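PDB 3MBH: putative phosphomethylpyrimidine kinase from Bacteroides thetaiotaomicron, which probably phosphorylates pyridoxal and related forms of vitamin B6 at the expense of ATP, and holds pyridoxal in this crystal. Local coordinates for residues Ala218-Thr223 with Arg257-Tyr262; Met19-Leu24 with Gly269-Lys274; Leu24-Pro29 with Phe227-Thr232. One frame throughout, in Å; residues are numbered along the deposited sequence.

Contact 1. Residues Ala218-Thr223 with Arg257-Tyr262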
ATOM      1  N   ALA A 218      23.141  13.534 -16.111  1.00 22.21           N
ATOM      2  CA  ALA A 218      24.438  14.163 -15.861  1.00 23.13           C
ATOM      3  C   ALA A 218      24.277  15.424 -15.020  1.00 23.70           C
ATOM      4  O   ALA A 218      25.203  15.841 -14.380  1.00 23.74           O
ATOM      5  CB  ALA A 218      25.104  14.518 -17.178  1.00 23.59           C
ATOM      6  N   HIS A 219      23.099  16.050 -15.044  1.00 22.57           N
ATOM      7  CA  HIS A 219      22.830  17.189 -14.155  1.00 22.59           C
ATOM      8  C   HIS A 219      22.766  16.800 -12.665  1.00 21.70           C
ATOM      9  O   HIS A 219      22.814  17.691 -11.814  1.00 21.48           O
ATOM     10  CB  HIS A 219      21.516  17.851 -14.534  1.00 23.11           C
ATOM     11  CG  HIS A 219      21.570  18.574 -15.832  1.00 26.44           C
ATOM     12  ND1 HIS A 219      20.581  19.442 -16.231  1.00 33.46           N
ATOM     13  CD2 HIS A 219      22.501  18.579 -16.816  1.00 28.89           C
ATOM     14  CE1 HIS A 219      20.896  19.956 -17.411  1.00 31.54           C
ATOM     15  NE2 HIS A 219      22.054  19.442 -17.789  1.00 30.72           N
ATOM     16  N   TYR A 220      22.625  15.507 -12.347  1.00 20.99           N
ATOM     17  CA  TYR A 220      22.458  15.049 -10.946  1.00 20.27           C
ATOM     18  C   TYR A 220      23.470  13.949 -10.606  1.00 20.48           C
ATOM     19  O   TYR A 220      23.221  12.777 -10.900  1.00 20.37           O
ATOM     20  CB  TYR A 220      21.044  14.537 -10.662  1.00 19.35           C
ATOM     21  CG  TYR A 220      19.970  15.515 -11.058  1.00 20.03           C
ATOM     22  CD1 TYR A 220      19.522  16.450 -10.186  1.00 18.70           C
ATOM     23  CD2 TYR A 220      19.424  15.481 -12.322  1.00 16.22           C
ATOM     24  CE1 TYR A 220      18.550  17.392 -10.583  1.00 20.26           C
ATOM     25  CE2 TYR A 220      18.521  16.359 -12.700  1.00 19.21           C
ATOM     26  CZ  TYR A 220      18.054  17.298 -11.828  1.00 18.68           C
ATOM     27  OH  TYR A 220      17.119  18.173 -12.272  1.00 20.26           O
ATOM     28  N   PRO A 221      24.569  14.321  -9.931  1.00 19.62           N
ATOM     29  CA  PRO A 221      25.613  13.404  -9.583  1.00 19.75           C
ATOM     30  C   PRO A 221      25.034  12.228  -8.826  1.00 19.22           C
ATOM     31  O   PRO A 221      24.099  12.414  -8.028  1.00 18.07           O
ATOM     32  CB  PRO A 221      26.498  14.238  -8.667  1.00 20.70           C
ATOM     33  CG  PRO A 221      26.332  15.616  -9.228  1.00 20.58           C
ATOM     34  CD  PRO A 221      24.840  15.648  -9.372  1.00 20.81           C
ATOM     35  N   GLY A 222      25.554  11.045  -9.151  1.00 19.98           N
ATOM     36  CA  GLY A 222      25.165   9.798  -8.546  1.00 19.03           C
ATOM     37  C   GLY A 222      23.983   9.118  -9.185  1.00 19.95           C
ATOM     38  O   GLY A 222      23.532   8.102  -8.690  1.00 20.13           O
ATOM     39  N   THR A 223      23.467   9.660 -10.284  0.70 19.49           N
ATOM     40  CA  THR A 223      22.337   8.993 -10.942  0.70 19.22           C
ATOM     41  C   THR A 223      22.724   7.641 -11.546  0.70 18.96           C
ATOM     42  O   THR A 223      21.878   6.761 -11.681  0.70 18.54           O
ATOM     43  CB  THR A 223      21.753   9.886 -12.016  0.70 20.31           C
ATOM     44  OG1 THR A 223      21.181  11.063 -11.402  0.70 20.61           O
ATOM     45  CG2 THR A 223      20.689   9.132 -12.813  0.70 20.99           C
ATOM     46  N   ARG A 257      12.006  14.732 -11.088  0.50 13.81           N
ATOM     47  CA  ARG A 257      10.710  15.446 -11.013  0.50 13.93           C
ATOM     48  C   ARG A 257      10.365  15.991  -9.615  0.50 13.82           C
ATOM     49  O   ARG A 257       9.618  16.953  -9.485  0.50 12.62           O
ATOM     50  CB  ARG A 257       9.577  14.499 -11.436  0.50 13.81           C
ATOM     51  CG  ARG A 257       9.195  14.543 -12.908  0.50 15.02           C
ATOM     52  CD  ARG A 257       8.610  13.229 -13.410  0.50 14.21           C
ATOM     53  NE  ARG A 257       7.162  13.112 -13.224  0.50 14.58           N
ATOM     54  CZ  ARG A 257       6.256  13.455 -14.123  0.50 13.07           C
ATOM     55  NH1 ARG A 257       4.981  13.287 -13.868  0.50 16.45           N
ATOM     56  NH2 ARG A 257       6.612  13.978 -15.276  0.50 14.65           N
ATOM     57  N   ALA A 258      10.871  15.314  -8.581  1.00 14.12           N
ATOM     58  CA  ALA A 258      10.645  15.693  -7.185  1.00 14.73           C
ATOM     59  C   ALA A 258      11.470  16.941  -6.825  1.00 15.48           C
ATOM     60  O   ALA A 258      11.121  17.635  -5.890  1.00 15.71           O
ATOM     61  CB  ALA A 258      10.947  14.479  -6.222  1.00 11.99           C
ATOM     62  N   THR A 259      12.537  17.252  -7.565  1.00 15.42           N
ATOM     63  CA  THR A 259      13.343  18.469  -7.307  1.00 16.10           C
ATOM     64  C   THR A 259      12.815  19.721  -7.981  1.00 15.84           C
ATOM     65  O   THR A 259      13.392  20.806  -7.815  1.00 17.92           O
ATOM     66  CB  THR A 259      14.818  18.307  -7.796  1.00 16.52           C
ATOM     67  OG1 THR A 259      14.880  18.368  -9.223  1.00 16.45           O
ATOM     68  CG2 THR A 259      15.446  17.062  -7.253  1.00 17.64           C
ATOM     69  N   PHE A 260      11.743  19.617  -8.754  1.00 14.46           N
ATOM     70  CA  PHE A 260      11.313  20.736  -9.555  1.00 14.10           C
ATOM     71  C   PHE A 260      10.421  21.745  -8.788  1.00 15.34           C
ATOM     72  O   PHE A 260       9.591  21.405  -7.941  1.00 16.01           O
ATOM     73  CB  PHE A 260      10.517  20.333 -10.797  1.00 12.69           C
ATOM     74  CG  PHE A 260      11.245  19.497 -11.819  1.00 13.03           C
ATOM     75  CD1 PHE A 260      12.644  19.371 -11.862  1.00 12.35           C
ATOM     76  CD2 PHE A 260      10.486  18.929 -12.843  1.00 13.10           C
ATOM     77  CE1 PHE A 260      13.231  18.644 -12.822  1.00 16.33           C
ATOM     78  CE2 PHE A 260      11.048  18.219 -13.820  1.00 13.86           C
ATOM     79  CZ  PHE A 260      12.419  18.047 -13.837  1.00 13.81           C
ATOM     80  N   GLY A 261      10.539  22.998  -9.164  1.00 15.27           N
ATOM     81  CA  GLY A 261       9.591  23.990  -8.657  1.00 16.98           C
ATOM     82  C   GLY A 261      10.078  24.733  -7.425  1.00 17.93           C
ATOM     83  O   GLY A 261       9.338  25.455  -6.792  1.00 15.40           O
ATOM     84  N   TYR A 262      11.341  24.566  -7.106  1.00 19.60           N
ATOM     85  CA  TYR A 262      11.962  25.425  -6.096  1.00 22.03           C
ATOM     86  C   TYR A 262      13.442  25.375  -6.287  1.00 21.37           C
ATOM     87  O   TYR A 262      13.931  24.555  -7.088  1.00 19.39           O
ATOM     88  CB  TYR A 262      11.600  24.982  -4.685  1.00 23.08           C
ATOM     89  CG  TYR A 262      12.088  23.634  -4.377  1.00 25.95           C
ATOM     90  CD1 TYR A 262      11.487  22.517  -4.959  1.00 29.73           C
ATOM     91  CD2 TYR A 262      13.186  23.445  -3.503  1.00 31.75           C
ATOM     92  CE1 TYR A 262      11.974  21.228  -4.686  1.00 30.47           C
ATOM     93  CE2 TYR A 262      13.654  22.163  -3.203  1.00 30.08           C
ATOM     94  CZ  TYR A 262      13.022  21.077  -3.813  1.00 32.04           C
ATOM     95  OH  TYR A 262      13.439  19.822  -3.546  1.00 38.87           O
TER
HETATM   96  O   HOH W   1      16.499  20.082 -10.484  1.00 16.84           O
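Thr259 meets Tyr220 through the hydroxyl ends of the two side chains, which pass one another head to tail. Thr259 OG1 lies 3.8 Å from Tyr220 OH, too far for a direct bond, and a water closes the interval: it stands 2.7 Å from Tyr220 OH, at the edge of the ring and in its plane, and 2.7 Å from Thr259 OG1, to which it donates. The position of OG1 between the backbone N and the carbonyl carbon (chi1 74°) lets the threonine face the water and also bond to the carbonyl of Ile256, one turn back at the end of helix 241-257.

Tyr220 itself is held in a type II turn running to Thr223. Thr223 OG1 bonds to Tyr220 O at 2.7 Å on an in-plane lone pair, and Thr223 N shares that acceptor. Gly222 occupies the N-cap position of helix 223-236; this Gly-Thr-Gly-Asp sequence, ending in Asp225, matches the motif that in ribokinase-type kinases forms the anion hole and presents the catalytic aspartate.

Next along the chain, the Phe260 side chain runs at about a right angle to that of Tyr220 and meets its hydroxyl at the ring edge, CE1 4.0 Å from Tyr220 OH. One face of the ring lies over the end of helix 241-257, centred on Arg257 CA. Arg207 of the second subunit makes a cation-pi contact with Phe260, and Trp209 of that subunit packs on it.

Contact 2. Residues Met19-Leu24 with Gly269-Lys274. With PXL (3-hydroxy-5-(hydroxymethyl)-2-methylisonicotinaldehyde), chain G.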
HETATM    1  N   MSE A  19      28.037  13.783   2.000  1.00 19.04           N
HETATM    2  CA  MSE A  19      27.000  14.589   1.361  1.00 18.50           C
HETATM    3  C   MSE A  19      27.008  14.263  -0.131  1.00 19.08           C
HETATM    4  O   MSE A  19      27.964  13.731  -0.665  1.00 18.98           O
HETATM    5  CB  MSE A  19      27.206  16.075   1.659  1.00 18.26           C
HETATM    6  CG  MSE A  19      26.374  16.567   2.869  1.00 18.51           C
HETATM    7 SE   MSE A  19      24.545  16.656   2.123  0.75 20.69          SE
HETATM    8  CE  MSE A  19      24.785  18.082   0.739  1.00 18.40           C
ATOM      9  N   GLY A  20      25.896  14.545  -0.780  1.00 20.42           N
ATOM     10  CA  GLY A  20      25.647  14.121  -2.114  1.00 21.61           C
ATOM     11  C   GLY A  20      24.992  12.777  -2.041  1.00 22.05           C
ATOM     12  O   GLY A  20      25.117  12.041  -1.050  1.00 25.58           O
ATOM     13  N   ARG A  21      24.315  12.396  -3.098  1.00 21.67           N
ATOM     14  CA  ARG A  21      23.718  11.093  -3.113  1.00 19.63           C
ATOM     15  C   ARG A  21      24.427  10.246  -4.162  1.00 18.57           C
ATOM     16  O   ARG A  21      24.002  10.167  -5.303  1.00 18.67           O
ATOM     17  CB  ARG A  21      22.228  11.201  -3.355  1.00 20.07           C
ATOM     18  CG  ARG A  21      21.489  11.924  -2.254  1.00 19.91           C
ATOM     19  CD  ARG A  21      20.037  11.966  -2.639  1.00 19.23           C
ATOM     20  NE  ARG A  21      19.133  12.351  -1.559  1.00 15.86           N
ATOM     21  CZ  ARG A  21      18.796  13.578  -1.223  1.00 16.58           C
ATOM     22  NH1 ARG A  21      19.332  14.626  -1.819  1.00 16.83           N
ATOM     23  NH2 ARG A  21      17.890  13.759  -0.254  1.00 17.31           N
ATOM     24  N   VAL A  22      25.533   9.618  -3.744  1.00 17.34           N
ATOM     25  CA  VAL A  22      26.343   8.782  -4.596  1.00 16.96           C
ATOM     26  C   VAL A  22      26.652   7.510  -3.824  1.00 16.61           C
ATOM     27  O   VAL A  22      26.441   7.428  -2.615  1.00 16.75           O
ATOM     28  CB  VAL A  22      27.678   9.449  -4.993  1.00 17.57           C
ATOM     29  CG1 VAL A  22      27.422  10.682  -5.917  1.00 17.23           C
ATOM     30  CG2 VAL A  22      28.549   9.813  -3.737  1.00 15.23           C
ATOM     31  N   SER A  23      27.124   6.522  -4.540  1.00 16.24           N
ATOM     32  CA  SER A  23      27.855   5.398  -3.954  1.00 17.47           C
ATOM     33  C   SER A  23      27.080   4.715  -2.786  1.00 16.82           C
ATOM     34  O   SER A  23      25.876   4.441  -2.919  1.00 17.19           O
ATOM     35  CB  SER A  23      29.277   5.820  -3.602  1.00 16.43           C
ATOM     36  OG  SER A  23      29.321   6.910  -2.682  1.00 18.25           O
ATOM     37  N   LEU A  24      27.727   4.390  -1.671  1.00 15.99           N
ATOM     38  CA  LEU A  24      27.035   3.596  -0.635  1.00 15.83           C
ATOM     39  C   LEU A  24      25.731   4.238  -0.073  1.00 15.95           C
ATOM     40  O   LEU A  24      24.774   3.519   0.285  1.00 16.28           O
ATOM     41  CB  LEU A  24      27.978   3.231   0.549  1.00 14.85           C
ATOM     42  CG  LEU A  24      29.055   2.205   0.169  1.00 16.33           C
ATOM     43  CD1 LEU A  24      30.069   2.093   1.376  1.00 15.28           C
ATOM     44  CD2 LEU A  24      28.473   0.863  -0.231  1.00 16.39           C
ATOM     45  N   GLY A 269      21.807  15.701  -5.723  1.00 18.48           N
ATOM     46  CA  GLY A 269      21.266  14.495  -6.306  1.00 18.57           C
ATOM     47  C   GLY A 269      19.764  14.482  -6.474  1.00 18.86           C
ATOM     48  O   GLY A 269      19.055  15.456  -6.135  1.00 17.66           O
ATOM     49  N   ILE A 270      19.278  13.368  -6.981  1.00 18.76           N
ATOM     50  CA  ILE A 270      17.830  13.093  -6.969  1.00 19.64           C
ATOM     51  C   ILE A 270      17.258  13.075  -5.568  1.00 18.73           C
ATOM     52  O   ILE A 270      18.010  12.872  -4.592  1.00 18.52           O
ATOM     53  CB  ILE A 270      17.481  11.817  -7.767  1.00 20.11           C
ATOM     54  CG1 ILE A 270      17.972  10.549  -7.064  1.00 21.57           C
ATOM     55  CG2 ILE A 270      18.080  11.968  -9.146  1.00 20.54           C
ATOM     56  CD1 ILE A 270      17.277   9.249  -7.486  1.00 21.52           C
ATOM     57  N   LEU A 271      15.970  13.385  -5.423  1.00 17.88           N
ATOM     58  CA  LEU A 271      15.369  13.329  -4.095  1.00 19.12           C
ATOM     59  C   LEU A 271      14.948  11.902  -3.736  1.00 18.17           C
ATOM     60  O   LEU A 271      13.750  11.570  -3.691  1.00 17.23           O
ATOM     61  CB  LEU A 271      14.220  14.286  -3.929  1.00 18.85           C
ATOM     62  CG  LEU A 271      14.529  15.698  -3.516  1.00 21.84           C
ATOM     63  CD1 LEU A 271      13.195  16.388  -3.268  1.00 19.17           C
ATOM     64  CD2 LEU A 271      15.458  15.817  -2.300  1.00 19.15           C
ATOM     65  N   LEU A 272      15.974  11.095  -3.497  1.00 18.41           N
ATOM     66  CA  LEU A 272      15.860   9.683  -3.267  1.00 19.63           C
ATOM     67  C   LEU A 272      14.803   9.338  -2.207  1.00 20.60           C
ATOM     68  O   LEU A 272      13.884   8.544  -2.458  1.00 20.35           O
ATOM     69  CB  LEU A 272      17.258   9.125  -2.879  1.00 19.66           C
ATOM     70  CG  LEU A 272      17.222   7.599  -2.723  1.00 23.50           C
ATOM     71  CD1 LEU A 272      16.720   6.908  -4.067  1.00 20.93           C
ATOM     72  CD2 LEU A 272      18.605   7.102  -2.347  1.00 25.61           C
ATOM     73  N   GLU A 273      14.893   9.974  -1.038  1.00 21.18           N
ATOM     74  CA  GLU A 273      14.006   9.611   0.089  1.00 22.26           C
ATOM     75  C   GLU A 273      12.616   9.928  -0.157  1.00 23.27           C
ATOM     76  O   GLU A 273      11.699   9.264   0.350  1.00 22.94           O
ATOM     77  CB  GLU A 273      14.484  10.202   1.422  1.00 22.97           C
ATOM     78  CG  GLU A 273      15.820   9.614   1.818  1.00 23.18           C
ATOM     79  CD  GLU A 273      16.973  10.186   1.120  1.00 27.69           C
ATOM     80  OE1 GLU A 273      16.812  11.232   0.400  1.00 24.66           O
ATOM     81  OE2 GLU A 273      18.063   9.599   1.281  1.00 31.41           O
ATOM     82  N   LYS A 274      12.413  10.866  -1.063  1.00 23.84           N
ATOM     83  CA  LYS A 274      11.092  11.274  -1.387  1.00 23.78           C
ATOM     84  C   LYS A 274      10.422  10.275  -2.312  1.00 23.80           C
ATOM     85  O   LYS A 274       9.190  10.165  -2.308  1.00 24.61           O
ATOM     86  CB  LYS A 274      11.173  12.684  -2.005  1.00 25.52           C
ATOM     87  CG  LYS A 274       9.929  13.403  -2.168  1.00 26.81           C
ATOM     88  CD  LYS A 274       9.392  14.042  -0.918  1.00 27.28           C
ATOM     89  CE  LYS A 274       7.941  14.521  -1.309  1.00 28.13           C
ATOM     90  NZ  LYS A 274       7.213  15.142  -0.210  1.00 27.79           N
TER
HETATM   91  OP4 PXL G 400      29.263   6.932  -8.964  1.00 34.53           O
HETATM   92  C5A PXL G 400      29.441   8.340  -8.966  1.00 27.75           C
HETATM   93  C5  PXL G 400      30.386   8.719  -7.820  1.00 24.58           C
HETATM   94  C6  PXL G 400      30.697   7.916  -6.741  1.00 22.67           C
HETATM   95  N1  PXL G 400      31.554   8.302  -5.796  1.00 21.31           N
HETATM   96  C2  PXL G 400      32.177   9.497  -5.723  1.00 23.61           C
HETATM   97  C3  PXL G 400      31.910  10.450  -6.809  1.00 23.63           C
HETATM   98  C4  PXL G 400      31.002  10.012  -7.895  1.00 25.70           C
HETATM   99  C4A PXL G 400      30.591  10.858  -9.013  1.00 27.24           C
HETATM  100  O4A PXL G 400      30.852  12.006  -8.839  1.00 36.52           O
HETATM  101  O3  PXL G 400      32.487  11.658  -6.912  1.00 25.80           O
HETATM  102  C2A PXL G 400      33.066   9.734  -4.513  1.00 22.34           C
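Glu273 OE1 is gripped by two nitrogens of Arg21 in a side-on salt bridge: NH2 bonds to Glu273 OE1 at 2.8 Å with an N-H...O angle of 158°, and Arg21 NE reaches the same oxygen at 3.2 Å along a more bent path. The oxygen lies close to the guanidinium plane and is approached on its syn side; the two planes are turned 46° against each other, and both N-H groups go to OE1. Arg21 arrives fully extended from CG to NE, while the glutamate comes from the opposite direction, folded back at chi2 (79°) to bring its carboxylate round.

Ile270 O lies over one face of the guanidinium and only 3.0 Å from Arg21 CD. Its 3.3 Å approach to Arg21 NE is too badly angled for a bond. Leu271, the centre of an inverse gamma turn, touches Arg21 NH2 with its CD2 at 3.8 Å, and Leu272 CB lies beside CD and NE. The backbones come nearest at Arg21 and Gly269, where the glycine has no side chain to meet Arg21 CB. Arg21 NH1 bonds to the carbonyl of Glu268.

Next to Arg21, Val22 CB packs 3.8 Å from C6 of the pyridoxal ring. The contact thus ties the loop between strand 9-17 and helix 24-33, which borders the pocket, to the start of the short, weakly bonded helix 272-275, while Ile270 reaches helices 223-236 and 241-257.

Contact 3. Residues Leu24-Pro29 with Phe227-Thr232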
ATOM      1  N   LEU A  24      27.727   4.390  -1.671  1.00 15.99           N
ATOM      2  CA  LEU A  24      27.035   3.596  -0.635  1.00 15.83           C
ATOM      3  C   LEU A  24      25.731   4.238  -0.073  1.00 15.95           C
ATOM      4  O   LEU A  24      24.774   3.519   0.285  1.00 16.28           O
ATOM      5  CB  LEU A  24      27.978   3.231   0.549  1.00 14.85           C
ATOM      6  CG  LEU A  24      29.055   2.205   0.169  1.00 16.33           C
ATOM      7  CD1 LEU A  24      30.069   2.093   1.376  1.00 15.28           C
ATOM      8  CD2 LEU A  24      28.473   0.863  -0.231  1.00 16.39           C
ATOM      9  N   THR A  25      25.679   5.560   0.002  1.00 16.38           N
ATOM     10  CA  THR A  25      24.522   6.222   0.569  1.00 16.16           C
ATOM     11  C   THR A  25      23.349   6.181  -0.415  1.00 17.92           C
ATOM     12  O   THR A  25      22.251   6.584  -0.052  1.00 18.83           O
ATOM     13  CB  THR A  25      24.803   7.657   1.013  1.00 15.68           C
ATOM     14  OG1 THR A  25      25.336   8.418  -0.080  1.00 16.51           O
ATOM     15  CG2 THR A  25      25.768   7.684   2.161  1.00 15.70           C
ATOM     16  N   VAL A  26      23.570   5.647  -1.624  1.00 17.94           N
ATOM     17  CA  VAL A  26      22.485   5.381  -2.578  1.00 18.25           C
ATOM     18  C   VAL A  26      22.221   3.869  -2.634  1.00 17.37           C
ATOM     19  O   VAL A  26      21.072   3.427  -2.615  1.00 16.43           O
ATOM     20  CB  VAL A  26      22.920   6.007  -3.942  1.00 19.61           C
ATOM     21  CG1 VAL A  26      22.222   5.411  -5.105  1.00 21.85           C
ATOM     22  CG2 VAL A  26      22.717   7.572  -3.880  1.00 20.85           C
ATOM     23  N   VAL A  27      23.287   3.076  -2.736  1.00 16.90           N
ATOM     24  CA  VAL A  27      23.207   1.631  -2.896  1.00 16.44           C
ATOM     25  C   VAL A  27      22.546   0.969  -1.704  1.00 16.10           C
ATOM     26  O   VAL A  27      21.725   0.084  -1.868  1.00 14.35           O
ATOM     27  CB  VAL A  27      24.634   1.022  -3.095  1.00 16.54           C
ATOM     28  CG1 VAL A  27      24.574  -0.503  -3.144  1.00 16.74           C
ATOM     29  CG2 VAL A  27      25.293   1.587  -4.371  1.00 15.76           C
ATOM     30  N   ILE A  28      22.883   1.404  -0.492  1.00 15.68           N
ATOM     31  CA  ILE A  28      22.320   0.780   0.715  1.00 16.53           C
ATOM     32  C   ILE A  28      20.775   0.987   0.819  1.00 17.01           C
ATOM     33  O   ILE A  28      20.025   0.012   0.865  1.00 16.18           O
ATOM     34  CB  ILE A  28      23.056   1.210   2.015  1.00 16.44           C
ATOM     35  CG1 ILE A  28      24.454   0.606   2.026  1.00 17.52           C
ATOM     36  CG2 ILE A  28      22.270   0.766   3.225  1.00 14.93           C
ATOM     37  CD1 ILE A  28      25.435   1.308   3.088  1.00 14.44           C
ATOM     38  N   PRO A  29      20.294   2.225   0.769  1.00 17.28           N
ATOM     39  CA  PRO A  29      18.826   2.411   0.869  1.00 16.67           C
ATOM     40  C   PRO A  29      18.012   1.762  -0.252  1.00 16.58           C
ATOM     41  O   PRO A  29      16.934   1.186   0.000  1.00 14.81           O
ATOM     42  CB  PRO A  29      18.641   3.938   0.836  1.00 18.10           C
ATOM     43  CG  PRO A  29      19.927   4.521   0.653  1.00 17.85           C
ATOM     44  CD  PRO A  29      21.008   3.503   0.687  1.00 17.99           C
ATOM     45  N   PHE A 227      20.733   4.330 -10.856  1.00 16.78           N
ATOM     46  CA  PHE A 227      20.418   3.473 -11.989  1.00 17.14           C
ATOM     47  C   PHE A 227      20.886   2.008 -11.814  1.00 16.68           C
ATOM     48  O   PHE A 227      20.126   1.066 -11.996  1.00 15.89           O
ATOM     49  CB  PHE A 227      21.021   4.045 -13.285  1.00 17.82           C
ATOM     50  CG  PHE A 227      20.746   3.197 -14.499  1.00 16.45           C
ATOM     51  CD1 PHE A 227      19.588   3.354 -15.213  1.00 18.76           C
ATOM     52  CD2 PHE A 227      21.652   2.217 -14.907  1.00 18.62           C
ATOM     53  CE1 PHE A 227      19.318   2.532 -16.319  1.00 16.08           C
ATOM     54  CE2 PHE A 227      21.391   1.387 -16.019  1.00 16.68           C
ATOM     55  CZ  PHE A 227      20.240   1.558 -16.720  1.00 17.49           C
ATOM     56  N   THR A 228      22.153   1.851 -11.465  1.00 16.86           N
ATOM     57  CA  THR A 228      22.771   0.532 -11.362  1.00 17.11           C
ATOM     58  C   THR A 228      22.244  -0.224 -10.162  1.00 16.69           C
ATOM     59  O   THR A 228      22.028  -1.442 -10.267  1.00 16.15           O
ATOM     60  CB  THR A 228      24.346   0.604 -11.451  1.00 16.91           C
ATOM     61  OG1 THR A 228      24.683   1.314 -12.656  1.00 15.75           O
ATOM     62  CG2 THR A 228      24.991  -0.834 -11.430  1.00 13.26           C
ATOM     63  N   SER A 229      21.938   0.494  -9.068  1.00 16.34           N
ATOM     64  CA  SER A 229      21.345  -0.122  -7.872  1.00 16.24           C
ATOM     65  C   SER A 229      19.942  -0.708  -8.212  1.00 16.91           C
ATOM     66  O   SER A 229      19.633  -1.871  -7.855  1.00 16.47           O
ATOM     67  CB  SER A 229      21.196   0.904  -6.733  1.00 16.82           C
ATOM     68  OG  SER A 229      22.438   1.242  -6.150  1.00 16.61           O
ATOM     69  N   VAL A 230      19.136   0.050  -8.968  1.00 16.41           N
ATOM     70  CA  VAL A 230      17.813  -0.468  -9.359  1.00 16.59           C
ATOM     71  C   VAL A 230      17.947  -1.622 -10.345  1.00 16.15           C
ATOM     72  O   VAL A 230      17.261  -2.640 -10.215  1.00 17.32           O
ATOM     73  CB  VAL A 230      16.852   0.618  -9.845  1.00 17.12           C
ATOM     74  CG1 VAL A 230      15.525  -0.067 -10.262  1.00 14.24           C
ATOM     75  CG2 VAL A 230      16.632   1.694  -8.727  1.00 15.80           C
ATOM     76  N   ILE A 231      18.877  -1.507 -11.289  1.00 16.06           N
ATOM     77  CA  ILE A 231      19.131  -2.617 -12.219  1.00 15.79           C
ATOM     78  C   ILE A 231      19.506  -3.917 -11.459  1.00 16.10           C
ATOM     79  O   ILE A 231      18.951  -4.986 -11.727  1.00 14.37           O
ATOM     80  CB  ILE A 231      20.188  -2.283 -13.299  1.00 15.84           C
ATOM     81  CG1 ILE A 231      19.651  -1.181 -14.217  1.00 16.62           C
ATOM     82  CG2 ILE A 231      20.592  -3.569 -14.120  1.00 15.95           C
ATOM     83  CD1 ILE A 231      18.596  -1.573 -15.279  1.00 15.59           C
ATOM     84  N   THR A 232      20.401  -3.808 -10.493  1.00 15.36           N
ATOM     85  CA  THR A 232      20.852  -4.961  -9.734  1.00 15.57           C
ATOM     86  C   THR A 232      19.733  -5.583  -8.957  1.00 16.68           C
ATOM     87  O   THR A 232      19.540  -6.809  -9.015  1.00 18.04           O
ATOM     88  CB  THR A 232      21.940  -4.522  -8.756  1.00 16.84           C
ATOM     89  OG1 THR A 232      23.006  -3.997  -9.534  1.00 16.08           O
ATOM     90  CG2 THR A 232      22.459  -5.682  -7.912  1.00 17.36           C
TER
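Val27 and Ser229 meet between helices 24-33 and 223-236, which pack together in the alpha/beta core of this ribokinase-like fold. The two backbones come close here, with Val27 CA and Ser229 CA 5.6 Å apart, consistent with a small serine facing the first helix.

Followed from its CB, the Val27 side chain meets the same atom at every step. CB lies 3.8 Å from Ser229 OG. CG1, anti to the backbone N (chi1 175°), passes the hydroxyl more loosely at 4.1 Å. CG2, set beside the backbone N, comes nearest, 3.4 Å from Ser229 OG. Val27 CA is equally close to that oxygen, so the hydroxyl is wedged against the helix backbone as well as the valine branch. Val26 CG1, from the residue before, touches Ser229 OG more loosely.

The serine oxygen is nevertheless not without polar company. Lying beside its own backbone N, it bonds back to the carbonyl O of Asp225, one turn earlier in the same helix, and has a further, weak hydrogen bond with Tyr82 OH. Asp225 also belongs to the pyridoxal pocket, where its OD2 bonds to the ligand.

Beneath both helices lies the central sheet: Val27 rests on His14 and Tyr82, and Tyr82 also takes Thr228 and Thr232. Helix 24-33 is kinked at Pro29, which packs, with Ile28, on the third subunit. On helix 223-236, Thr228 O accepts two donors from opposite faces of its plane, Thr232 N at 2.9 Å and Thr232 OG1 at 2.8 Å.

Overall arrangement
All three contacts are buried, but at different distances from the chain's centre: the centre of contact 3 is about 8 Å from it, that of contact 2 about 14 Å and that of contact 1, beside the second subunit, about 17 Å. Their chemistry also differs: apolar packing around one serine hydroxyl in contact 3, a buried salt bridge in contact 2, a water bridge in contact 1. Leu24 is shared by contacts 2 and 3, both of which touch the third subunit, and helix 223-236 runs from the turn of contact 1 into contact 3. Contacts 1 and 2 also touch directly: Gly222 CA packs on Val22 CG1 beside the pyridoxal pocket, and Tyr262 OH on Leu271 CD1.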